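Dihydrolipoyl dehydrogenase (Elizabethkingia anophelis NUHP1, PDB 6UZI) probably oxidises the dihydrolipoyl-lysine of a partner protein back to its lipoyl form, using one FAD per subunit and passing the electrons to NAD(+). Local coordinates at residues 185-190 with 208-213; 194-199 with 358-363; 412-417 with 441-446. All coordinates share one frame; numbering follows the deposited sequence.

Interaction 1 (185-190 with 208-213). With EDO (1,2-ethanediol), chain H.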
loop_
_atom_site.group_PDB
_atom_site.type_symbol
_atom_site.label_atom_id
_atom_site.label_comp_id
_atom_site.label_asym_id
_atom_site.label_seq_id
_atom_site.Cartn_x
_atom_site.Cartn_y
_atom_site.Cartn_z
ATOM N N LEU A 185 -28.371 -12.468 -1.300
ATOM C CA LEU A 185 -27.834 -12.588 0.049
ATOM C C LEU A 185 -28.344 -11.423 0.886
ATOM O O LEU A 185 -28.162 -10.259 0.515
ATOM C CB LEU A 185 -26.306 -12.600 0.041
ATOM C CG LEU A 185 -25.607 -12.595 1.410
ATOM C CD1 LEU A 185 -25.889 -13.892 2.161
ATOM C CD2 LEU A 185 -24.107 -12.359 1.282
ATOM N N ILE A 186 -28.996 -11.736 2.001
ATOM C CA ILE A 186 -29.432 -10.737 2.969
ATOM C C ILE A 186 -28.419 -10.698 4.106
ATOM O O ILE A 186 -28.009 -11.747 4.613
ATOM C CB ILE A 186 -30.843 -11.045 3.500
ATOM C CG1 ILE A 186 -31.843 -11.149 2.354
ATOM C CG2 ILE A 186 -31.315 -9.941 4.448
ATOM C CD1 ILE A 186 -33.208 -11.591 2.815
ATOM N N VAL A 187 -27.986 -9.499 4.487
ATOM C CA VAL A 187 -27.078 -9.320 5.612
ATOM C C VAL A 187 -27.853 -8.609 6.716
ATOM O O VAL A 187 -28.392 -7.517 6.503
ATOM C CB VAL A 187 -25.818 -8.532 5.216
ATOM C CG1 VAL A 187 -24.922 -8.320 6.425
ATOM C CG2 VAL A 187 -25.065 -9.246 4.125
ATOM N N ILE A 188 -27.949 -9.258 7.877
ATOM C CA ILE A 188 -28.611 -8.724 9.069
ATOM C C ILE A 188 -27.548 -8.165 10.004
ATOM O O ILE A 188 -26.661 -8.905 10.445
ATOM C CB ILE A 188 -29.439 -9.796 9.799
ATOM C CG1 ILE A 188 -30.412 -10.526 8.866
ATOM C CG2 ILE A 188 -30.185 -9.171 10.965
ATOM C CD1 ILE A 188 -31.403 -9.628 8.202
ATOM N N GLY A 189 -27.589 -6.868 10.271
ATOM C CA GLY A 189 -26.583 -6.415 11.213
ATOM C C GLY A 189 -25.506 -5.564 10.560
ATOM O O GLY A 189 -25.189 -5.713 9.373
ATOM N N GLY A 190 -24.982 -4.612 11.327
ATOM C CA GLY A 190 -23.975 -3.725 10.781
ATOM C C GLY A 190 -22.519 -4.043 11.078
ATOM O O GLY A 190 -21.680 -3.136 11.052
ATOM N N VAL A 208 -27.179 -8.269 -3.011
ATOM C CA VAL A 208 -26.865 -8.157 -1.591
ATOM C C VAL A 208 -27.640 -6.988 -1.006
ATOM O O VAL A 208 -27.509 -5.851 -1.478
ATOM C CB VAL A 208 -25.361 -7.979 -1.335
ATOM C CG1 VAL A 208 -25.102 -7.947 0.157
ATOM C CG2 VAL A 208 -24.568 -9.092 -2.008
ATOM N N THR A 209 -28.429 -7.260 0.029
ATOM C CA THR A 209 -29.153 -6.236 0.769
ATOM C C THR A 209 -28.716 -6.297 2.226
ATOM O O THR A 209 -28.761 -7.364 2.849
ATOM C CB THR A 209 -30.667 -6.425 0.652
ATOM O OG1 THR A 209 -31.034 -6.548 -0.728
ATOM C CG2 THR A 209 -31.396 -5.237 1.254
ATOM N N VAL A 210 -28.254 -5.171 2.752
ATOM C CA VAL A 210 -27.842 -5.066 4.146
ATOM C C VAL A 210 -29.012 -4.462 4.913
ATOM O O VAL A 210 -29.430 -3.331 4.634
ATOM C CB VAL A 210 -26.570 -4.208 4.288
ATOM C CG1 VAL A 210 -26.258 -3.917 5.751
ATOM C CG2 VAL A 210 -25.384 -4.877 3.608
ATOM N N VAL A 211 -29.548 -5.210 5.872
ATOM C CA VAL A 211 -30.659 -4.751 6.697
ATOM C C VAL A 211 -30.129 -4.562 8.104
ATOM O O VAL A 211 -29.704 -5.522 8.755
ATOM C CB VAL A 211 -31.846 -5.722 6.659
ATOM C CG1 VAL A 211 -33.019 -5.136 7.428
ATOM C CG2 VAL A 211 -32.255 -5.957 5.218
ATOM N N GLU A 212 -30.189 -3.329 8.577
ATOM C CA GLU A 212 -29.458 -2.926 9.763
ATOM C C GLU A 212 -30.274 -1.950 10.593
ATOM O O GLU A 212 -31.003 -1.112 10.051
ATOM C CB GLU A 212 -28.125 -2.316 9.320
ATOM C CG GLU A 212 -27.320 -1.579 10.331
ATOM C CD GLU A 212 -25.996 -1.179 9.727
ATOM O OE1 GLU A 212 -25.828 -1.437 8.512
ATOM O OE2 GLU A 212 -25.128 -0.634 10.448
ATOM N N TYR A 213 -30.175 -2.095 11.914
ATOM C CA TYR A 213 -30.841 -1.177 12.824
ATOM C C TYR A 213 -30.113 0.159 12.923
ATOM O O TYR A 213 -30.736 1.170 13.268
ATOM C CB TYR A 213 -30.963 -1.775 14.220
ATOM C CG TYR A 213 -31.769 -0.887 15.135
ATOM C CD1 TYR A 213 -31.200 -0.272 16.246
ATOM C CD2 TYR A 213 -33.121 -0.645 14.865
ATOM C CE1 TYR A 213 -31.969 0.555 17.074
ATOM C CE2 TYR A 213 -33.893 0.167 15.680
ATOM C CZ TYR A 213 -33.317 0.765 16.782
ATOM O OH TYR A 213 -34.096 1.572 17.583
HETATM C C1 EDO H . -27.056 -3.582 15.250
HETATM O O1 EDO H . -28.351 -4.181 15.297
HETATM C C2 EDO H . -26.005 -4.680 15.155
HETATM O O2 EDO H . -25.348 -4.607 13.887
#
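Val187 pairs with Val210 in register, side by side on one face of two neighbouring parallel strands, 185-188 and 208-211, whose axes come within 4.7 Å at 18°. The N-H and C=O of Val187 both point to the other strand: its N donates to Thr209 O (2.8 Å), and its O takes Val211 N. Thr209 N to Leu185 O continues the ladder at one end. At the other it outlasts the strand, Gly189 N reaching Val211 O (2.9 Å).

Side chains alternate between two faces. On one, Val187 sets CB against Val210 CG2 (4.0 Å) and sends CG2, the methyl beside its backbone N, obliquely across to Val208 CG1 (4.2 Å). On the other, Ile186 and Val211 lie side by side with their CG2 methyls meeting, and Ile188 brings CD1 to Val211 CB; Val270 covers Ile186 and Val211 there.

Beyond the strand ends Glu212 runs out extended, CG anti to its backbone N (chi1 168°), and lays its carboxylate against bare backbone, OE2 3.3 Å from Gly190 CA. Gly190 N donates to O2 of an ethanediol, probably from the crystallisation liquor.

These are the two strands of a Rossmann beta-alpha-beta unit, joined by helix 192-203. Gly189 and Gly190 start the predicted NAD(+)-binding glycine turn, and Glu212 is a predicted NAD(+) residue. An acid just after the second strand, beside that turn, is consistent with recognition of the adenosine ribose hydroxyls of NAD(+), as in related Rossmann domains.

Interaction 2 (194-199 with 358-363). With FAD (flavin-adenine dinucleotide), chain E.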
loop_
_atom_site.group_PDB
_atom_site.type_symbol
_atom_site.label_atom_id
_atom_site.label_comp_id
_atom_site.label_asym_id
_atom_site.label_seq_id
_atom_site.Cartn_x
_atom_site.Cartn_y
_atom_site.Cartn_z
ATOM N N GLY A 194 -20.110 -8.488 7.772
ATOM C CA GLY A 194 -21.188 -8.519 6.797
ATOM C C GLY A 194 -20.863 -7.731 5.541
ATOM O O GLY A 194 -21.104 -8.199 4.428
ATOM N N LEU A 195 -20.290 -6.532 5.701
ATOM C CA LEU A 195 -19.924 -5.727 4.536
ATOM C C LEU A 195 -18.819 -6.386 3.718
ATOM O O LEU A 195 -18.829 -6.310 2.484
ATOM C CB LEU A 195 -19.486 -4.329 4.969
ATOM C CG LEU A 195 -20.500 -3.415 5.650
ATOM C CD1 LEU A 195 -19.845 -2.107 6.057
ATOM C CD2 LEU A 195 -21.672 -3.157 4.710
ATOM N N GLU A 196 -17.857 -7.040 4.380
ATOM C CA GLU A 196 -16.778 -7.689 3.637
ATOM C C GLU A 196 -17.299 -8.882 2.843
ATOM O O GLU A 196 -17.077 -8.977 1.629
ATOM C CB GLU A 196 -15.661 -8.112 4.588
ATOM C CG GLU A 196 -14.736 -6.989 5.020
ATOM C CD GLU A 196 -13.669 -7.461 6.000
ATOM O OE1 GLU A 196 -13.566 -8.690 6.233
ATOM O OE2 GLU A 196 -12.940 -6.602 6.550
ATOM N N LEU A 197 -18.013 -9.796 3.510
ATOM C CA LEU A 197 -18.547 -10.970 2.822
ATOM C C LEU A 197 -19.637 -10.590 1.834
ATOM O O LEU A 197 -19.819 -11.272 0.819
ATOM C CB LEU A 197 -19.060 -11.987 3.829
ATOM C CG LEU A 197 -17.947 -12.562 4.701
ATOM C CD1 LEU A 197 -18.477 -13.631 5.634
ATOM C CD2 LEU A 197 -16.815 -13.096 3.849
ATOM N N GLY A 198 -20.387 -9.527 2.117
ATOM C CA GLY A 198 -21.323 -9.024 1.128
ATOM C C GLY A 198 -20.616 -8.557 -0.128
ATOM O O GLY A 198 -21.079 -8.808 -1.243
ATOM N N SER A 199 -19.470 -7.884 0.032
ATOM C CA SER A 199 -18.699 -7.471 -1.138
ATOM C C SER A 199 -18.227 -8.672 -1.942
ATOM O O SER A 199 -18.227 -8.639 -3.176
ATOM C CB SER A 199 -17.502 -6.615 -0.729
ATOM O OG SER A 199 -17.910 -5.458 -0.037
ATOM N N VAL A 358 -9.176 -1.375 10.118
ATOM C CA VAL A 358 -9.221 -1.533 8.670
ATOM C C VAL A 358 -10.488 -2.284 8.270
ATOM O O VAL A 358 -10.900 -3.243 8.933
ATOM C CB VAL A 358 -7.964 -2.253 8.136
ATOM C CG1 VAL A 358 -8.071 -2.482 6.642
ATOM C CG2 VAL A 358 -6.722 -1.429 8.427
ATOM N N VAL A 359 -11.115 -1.823 7.190
ATOM C CA VAL A 359 -12.190 -2.532 6.507
ATOM C C VAL A 359 -11.649 -2.969 5.154
ATOM O O VAL A 359 -11.152 -2.142 4.381
ATOM C CB VAL A 359 -13.437 -1.657 6.344
ATOM C CG1 VAL A 359 -14.571 -2.481 5.760
ATOM C CG2 VAL A 359 -13.837 -1.045 7.683
ATOM N N TYR A 360 -11.724 -4.268 4.867
ATOM C CA TYR A 360 -11.054 -4.811 3.693
ATOM C C TYR A 360 -11.952 -4.893 2.465
ATOM O O TYR A 360 -11.747 -5.763 1.611
ATOM C CB TYR A 360 -10.456 -6.176 4.026
ATOM C CG TYR A 360 -9.290 -6.081 4.984
ATOM C CD1 TYR A 360 -7.981 -6.087 4.518
ATOM C CD2 TYR A 360 -9.497 -5.956 6.350
ATOM C CE1 TYR A 360 -6.915 -6.002 5.388
ATOM C CE2 TYR A 360 -8.439 -5.865 7.226
ATOM C CZ TYR A 360 -7.149 -5.890 6.743
ATOM O OH TYR A 360 -6.089 -5.798 7.621
ATOM N N THR A 361 -12.890 -3.964 2.310
ATOM C CA THR A 361 -13.611 -3.835 1.053
ATOM C C THR A 361 -12.685 -3.227 -0.005
ATOM O O THR A 361 -11.496 -3.002 0.227
ATOM C CB THR A 361 -14.865 -2.987 1.247
ATOM O OG1 THR A 361 -14.510 -1.739 1.852
ATOM C CG2 THR A 361 -15.837 -3.687 2.140
ATOM N N TRP A 362 -13.228 -2.974 -1.189
ATOM C CA TRP A 362 -12.495 -2.276 -2.245
ATOM C C TRP A 362 -13.336 -1.119 -2.769
ATOM O O TRP A 362 -14.351 -1.358 -3.457
ATOM C CB TRP A 362 -12.100 -3.213 -3.382
ATOM C CG TRP A 362 -11.068 -2.599 -4.295
ATOM C CD1 TRP A 362 -11.266 -2.157 -5.571
ATOM C CD2 TRP A 362 -9.692 -2.340 -3.990
ATOM N NE1 TRP A 362 -10.099 -1.651 -6.084
ATOM C CE2 TRP A 362 -9.116 -1.747 -5.133
ATOM C CE3 TRP A 362 -8.888 -2.557 -2.865
ATOM C CZ2 TRP A 362 -7.775 -1.370 -5.187
ATOM C CZ3 TRP A 362 -7.555 -2.182 -2.918
ATOM C CH2 TRP A 362 -7.012 -1.591 -4.073
ATOM N N PRO A 363 -12.942 0.140 -2.515
ATOM C CA PRO A 363 -11.692 0.565 -1.866
ATOM C C PRO A 363 -11.576 0.152 -0.407
ATOM O O PRO A 363 -12.584 -0.062 0.262
ATOM C CB PRO A 363 -11.750 2.090 -1.974
ATOM C CG PRO A 363 -13.200 2.392 -1.988
ATOM C CD PRO A 363 -13.811 1.292 -2.807
HETATM P PA FAD E . -9.440 -15.699 18.995
HETATM O O1A FAD E . -8.812 -15.505 17.667
HETATM O O2A FAD E . -10.919 -15.309 18.902
HETATM O O5B FAD E . -9.408 -17.255 19.350
HETATM C C5B FAD E . -9.059 -17.623 20.695
HETATM C C4B FAD E . -8.904 -19.120 20.740
HETATM O O4B FAD E . -9.166 -19.597 22.072
HETATM C C3B FAD E . -9.821 -19.926 19.806
HETATM O O3B FAD E . -9.018 -20.613 18.855
HETATM C C2B FAD E . -10.522 -20.930 20.739
HETATM O O2B FAD E . -10.641 -22.224 20.157
HETATM C C1B FAD E . -9.607 -20.929 21.960
HETATM N N9A FAD E . -10.252 -21.279 23.215
HETATM C C8A FAD E . -11.343 -20.669 23.782
HETATM N N7A FAD E . -11.677 -21.152 24.953
HETATM C C5A FAD E . -10.742 -22.156 25.177
HETATM C C6A FAD E . -10.545 -23.047 26.244
HETATM N N6A FAD E . -11.281 -23.047 27.360
HETATM N N1A FAD E . -9.530 -23.933 26.143
HETATM C C2A FAD E . -8.768 -23.915 25.044
HETATM N N3A FAD E . -8.853 -23.115 23.976
HETATM C C4A FAD E . -9.868 -22.248 24.105
HETATM N N1 FAD E . -9.700 -8.728 12.842
HETATM C C2 FAD E . -8.785 -7.933 12.235
HETATM O O2 FAD E . -7.945 -7.314 12.885
HETATM N N3 FAD E . -8.777 -7.822 10.855
HETATM C C4 FAD E . -9.638 -8.465 9.984
HETATM O O4 FAD E . -9.533 -8.302 8.769
HETATM C C4X FAD E . -10.602 -9.309 10.635
HETATM N N5 FAD E . -11.433 -9.982 9.893
HETATM C C5X FAD E . -12.318 -10.839 10.530
HETATM C C6 FAD E . -13.176 -11.611 9.750
HETATM C C7 FAD E . -14.038 -12.535 10.330
HETATM C C7M FAD E . -14.935 -13.365 9.450
HETATM C C8 FAD E . -14.047 -12.689 11.729
HETATM C C8M FAD E . -14.921 -13.725 12.388
HETATM C C9 FAD E . -13.209 -11.904 12.513
HETATM C C9A FAD E . -12.343 -10.986 11.928
HETATM N N10 FAD E . -11.441 -10.223 12.692
HETATM C C10 FAD E . -10.555 -9.381 12.075
HETATM C "C1'" FAD E . -11.409 -10.344 14.153
HETATM C "C2'" FAD E . -10.295 -11.265 14.633
HETATM O "O2'" FAD E . -10.579 -12.625 14.302
HETATM C "C3'" FAD E . -10.061 -11.122 16.138
HETATM O "O3'" FAD E . -10.057 -9.747 16.494
HETATM C "C4'" FAD E . -8.752 -11.764 16.596
HETATM O "O4'" FAD E . -8.730 -13.113 16.124
HETATM C "C5'" FAD E . -8.548 -11.702 18.094
HETATM O "O5'" FAD E . -8.197 -13.042 18.485
HETATM P P FAD E . -7.771 -13.496 19.990
HETATM O O1P FAD E . -6.364 -13.942 20.144
HETATM O O2P FAD E . -8.169 -12.506 21.065
HETATM O O3P FAD E . -8.772 -14.740 20.088
HETATM O O HOH W 1 -11.846 -6.098 9.801
#
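Glu196 reaches from helix 192-203 to the backbone of Tyr360, where its OE2 accepts Tyr360 N at 3.1 Å. The bond is fairly straight at nitrogen (163°), but the N-H comes to OE2 from above the carboxylate, 37° out of its plane. The same oxygen lies at the edge of the Tyr360 ring, 3.5 Å from CD2, with carboxylate and ring planes nearly perpendicular. Val358 CG1 lies over one ring face, toward its rim, and Tyr360 OH is hydrogen-bonded to Pro454 O of the second subunit. These contacts join helix 192-203 of the Rossmann unit to the end of strand 357-359 and the turn after it, in the dimerisation domain, beside the flavin, whose O4 lies 3.1 Å from Tyr360 CE2. Lys59, which hydrogen-bonds FAD, makes a cation-pi contact with Tyr360 and a long, weak ion pair with Glu196 OE1.

Farther along the helix Thr361 CG2 is buried against Ser199 OG (3.5 Å) and Leu195 O, beside Leu229 and Leu233 of helix 223-236. Ser199 OG donates back to Leu195 O. The looser, wet side is at the Glu196 carboxylate: a water donates to Val358 O (3.1 Å) but only weakly to OE2.

Interaction 3 (412-417 with 441-446)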
loop_
_atom_site.group_PDB
_atom_site.type_symbol
_atom_site.label_atom_id
_atom_site.label_comp_id
_atom_site.label_asym_id
_atom_site.label_seq_id
_atom_site.Cartn_x
_atom_site.Cartn_y
_atom_site.Cartn_z
ATOM N N LYS A 412 -4.471 25.027 16.943
ATOM C CA LYS A 412 -3.420 25.887 17.480
ATOM C C LYS A 412 -2.031 25.324 17.189
ATOM O O LYS A 412 -1.131 26.066 16.786
ATOM C CB LYS A 412 -3.621 26.101 18.986
ATOM N N THR A 413 -1.823 24.021 17.402
ATOM C CA THR A 413 -0.488 23.447 17.293
ATOM C C THR A 413 -0.226 22.732 15.974
ATOM O O THR A 413 0.930 22.390 15.701
ATOM C CB THR A 413 -0.222 22.473 18.447
ATOM O OG1 THR A 413 -0.987 21.274 18.253
ATOM C CG2 THR A 413 -0.577 23.112 19.769
ATOM N N ASP A 414 -1.259 22.491 15.162
ATOM C CA ASP A 414 -1.189 21.776 13.884
ATOM C C ASP A 414 -0.898 20.289 14.054
ATOM O O ASP A 414 -0.681 19.579 13.057
ATOM C CB ASP A 414 -0.157 22.413 12.935
ATOM C CG ASP A 414 -0.407 22.065 11.467
ATOM O OD1 ASP A 414 -1.586 21.909 11.076
ATOM O OD2 ASP A 414 0.574 21.974 10.696
ATOM N N GLU A 415 -0.899 19.783 15.286
ATOM C CA GLU A 415 -0.638 18.368 15.499
ATOM C C GLU A 415 -1.780 17.536 14.938
ATOM O O GLU A 415 -2.956 17.817 15.191
ATOM C CB GLU A 415 -0.456 18.077 16.985
ATOM C CG GLU A 415 -0.259 16.608 17.301
ATOM C CD GLU A 415 -0.040 16.346 18.782
ATOM O OE1 GLU A 415 -0.045 17.313 19.578
ATOM O OE2 GLU A 415 0.174 15.171 19.147
ATOM N N ILE A 416 -1.424 16.500 14.181
ATOM C CA ILE A 416 -2.414 15.595 13.617
ATOM C C ILE A 416 -3.093 14.818 14.735
ATOM O O ILE A 416 -2.432 14.154 15.546
ATOM C CB ILE A 416 -1.750 14.646 12.612
ATOM C CG1 ILE A 416 -1.275 15.419 11.378
ATOM C CG2 ILE A 416 -2.691 13.505 12.257
ATOM C CD1 ILE A 416 -0.552 14.569 10.374
ATOM N N LEU A 417 -4.426 14.886 14.776
ATOM C CA LEU A 417 -5.203 14.189 15.791
ATOM C C LEU A 417 -5.913 12.940 15.273
ATOM O O LEU A 417 -6.268 12.076 16.080
ATOM C CB LEU A 417 -6.235 15.146 16.404
ATOM C CG LEU A 417 -5.688 16.429 17.035
ATOM C CD1 LEU A 417 -6.827 17.278 17.549
ATOM C CD2 LEU A 417 -4.735 16.112 18.172
ATOM N N ALA A 441 3.393 14.042 14.878
ATOM C CA ALA A 441 3.684 14.871 13.721
ATOM C C ALA A 441 2.559 15.862 13.462
ATOM O O ALA A 441 1.382 15.591 13.716
ATOM C CB ALA A 441 3.893 13.999 12.482
ATOM N N SER A 442 2.935 17.015 12.935
ATOM C CA SER A 442 1.967 18.012 12.520
ATOM C C SER A 442 1.588 17.794 11.060
ATOM O O SER A 442 2.262 17.074 10.317
ATOM C CB SER A 442 2.536 19.417 12.718
ATOM O OG SER A 442 3.559 19.662 11.773
ATOM N N ALA A 443 0.479 18.421 10.655
ATOM C CA ALA A 443 0.095 18.379 9.248
ATOM C C ALA A 443 1.195 18.968 8.373
ATOM O O ALA A 443 1.481 18.458 7.284
ATOM C CB ALA A 443 -1.219 19.130 9.037
ATOM N N GLU A 444 1.843 20.031 8.850
ATOM C CA GLU A 444 2.953 20.614 8.115
ATOM C C GLU A 444 4.105 19.623 7.980
ATOM O O GLU A 444 4.764 19.564 6.935
ATOM C CB GLU A 444 3.413 21.888 8.818
ATOM C CG GLU A 444 4.559 22.601 8.137
ATOM C CD GLU A 444 4.893 23.882 8.841
ATOM O OE1 GLU A 444 4.263 24.151 9.887
ATOM O OE2 GLU A 444 5.775 24.617 8.356
ATOM N N ASP A 445 4.374 18.846 9.035
ATOM C CA ASP A 445 5.448 17.857 8.969
ATOM C C ASP A 445 5.235 16.902 7.805
ATOM O O ASP A 445 6.128 16.707 6.972
ATOM C CB ASP A 445 5.537 17.073 10.278
ATOM C CG ASP A 445 6.151 17.876 11.407
ATOM O OD1 ASP A 445 6.833 18.889 11.129
ATOM O OD2 ASP A 445 5.960 17.479 12.576
ATOM N N ILE A 446 4.046 16.306 7.731
ATOM C CA ILE A 446 3.744 15.351 6.672
ATOM C C ILE A 446 3.708 16.043 5.317
ATOM O O ILE A 446 4.122 15.472 4.302
ATOM C CB ILE A 446 2.420 14.631 6.990
ATOM C CG1 ILE A 446 2.565 13.871 8.307
ATOM C CG2 ILE A 446 2.010 13.690 5.861
ATOM C CD1 ILE A 446 3.751 12.924 8.330
HETATM O O HOH W 2 0.373 13.436 15.576
#
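Asp414 lays its carboxylate over the first turn of helix 443-447, OD1 against the methyl of Ala443 (3.5 Å) and OD2 beside Glu444 CB. With CG anti to the backbone N (chi1 -158°), the acid reaches the helix start, where OD2 accepts Glu444 N at 3.0 Å on its syn side, 33° out of the carboxylate plane. The backbone of the same residue takes the preceding amide: Ala443 N donates to Asp414 O (2.9 Å). Asp414 thus binds two successive N-H groups of the first turn. The helix N-terminus and, more directly, Lys383, in a salt bridge with OD1, would ease the nearness of Glu444 OE1. OD2 is also hydrogen-bonded to Thr468.

The helix is capped from within as well. Ser442 and Asp445 form a capping box, Asp445 N bonding to Ser442 OG and Ser442 N to Asp445 OD2. The Ser442 hydroxyl sits between its backbone N and carbonyl carbon (chi1 71°), turned toward the amide it caps.

Next to the cap Ile416 N donates to Ala441 O at 3.0 Å, and with the Ala443 bond flanks a single bridge between Glu415 and Ser442. A water donates to both Ile416 O and Ala441 O. Ile416 runs its CG1 branch alongside the backbone of 442-443 and meets Ile446 CG1 with CD1 (3.8 Å), the two side chains crossing at about a right angle.

The contact joins the turn of the hairpin between strands 404-410 and 416-423, in the dimerisation-domain sheet, to the start of helix 443-447. Helix 458-469 covers Ala443 and Ile446, helix 426-438 packs on both isoleucines, and Phe439 and Val435 of the second subunit press on Ala441, Asp445 and Ile446.

Overall arrangement
Interactions 1 and 2 share one Rossmann unit, the helix of interaction 2 being the crossover between the two strands of interaction 1. Their centres are 13 Å apart and they touch, Val187 CG1 lying 3.8 Å from Gly194 CA. The predicted NAD(+) site runs from the glycine turn of interaction 1 to Glu196 of interaction 2, which brings it beside the flavin. Interaction 3 stands apart, its centre about 30 Å from that of interaction 2 and 39 Å from that of interaction 1. It reaches the same antiparallel dimerisation sheet as interaction 2, and both touch the second subunit. The side chains of Tyr360 and Ile446 lie about 9 and 13 Å from a zinc ion, not necessarily the same one.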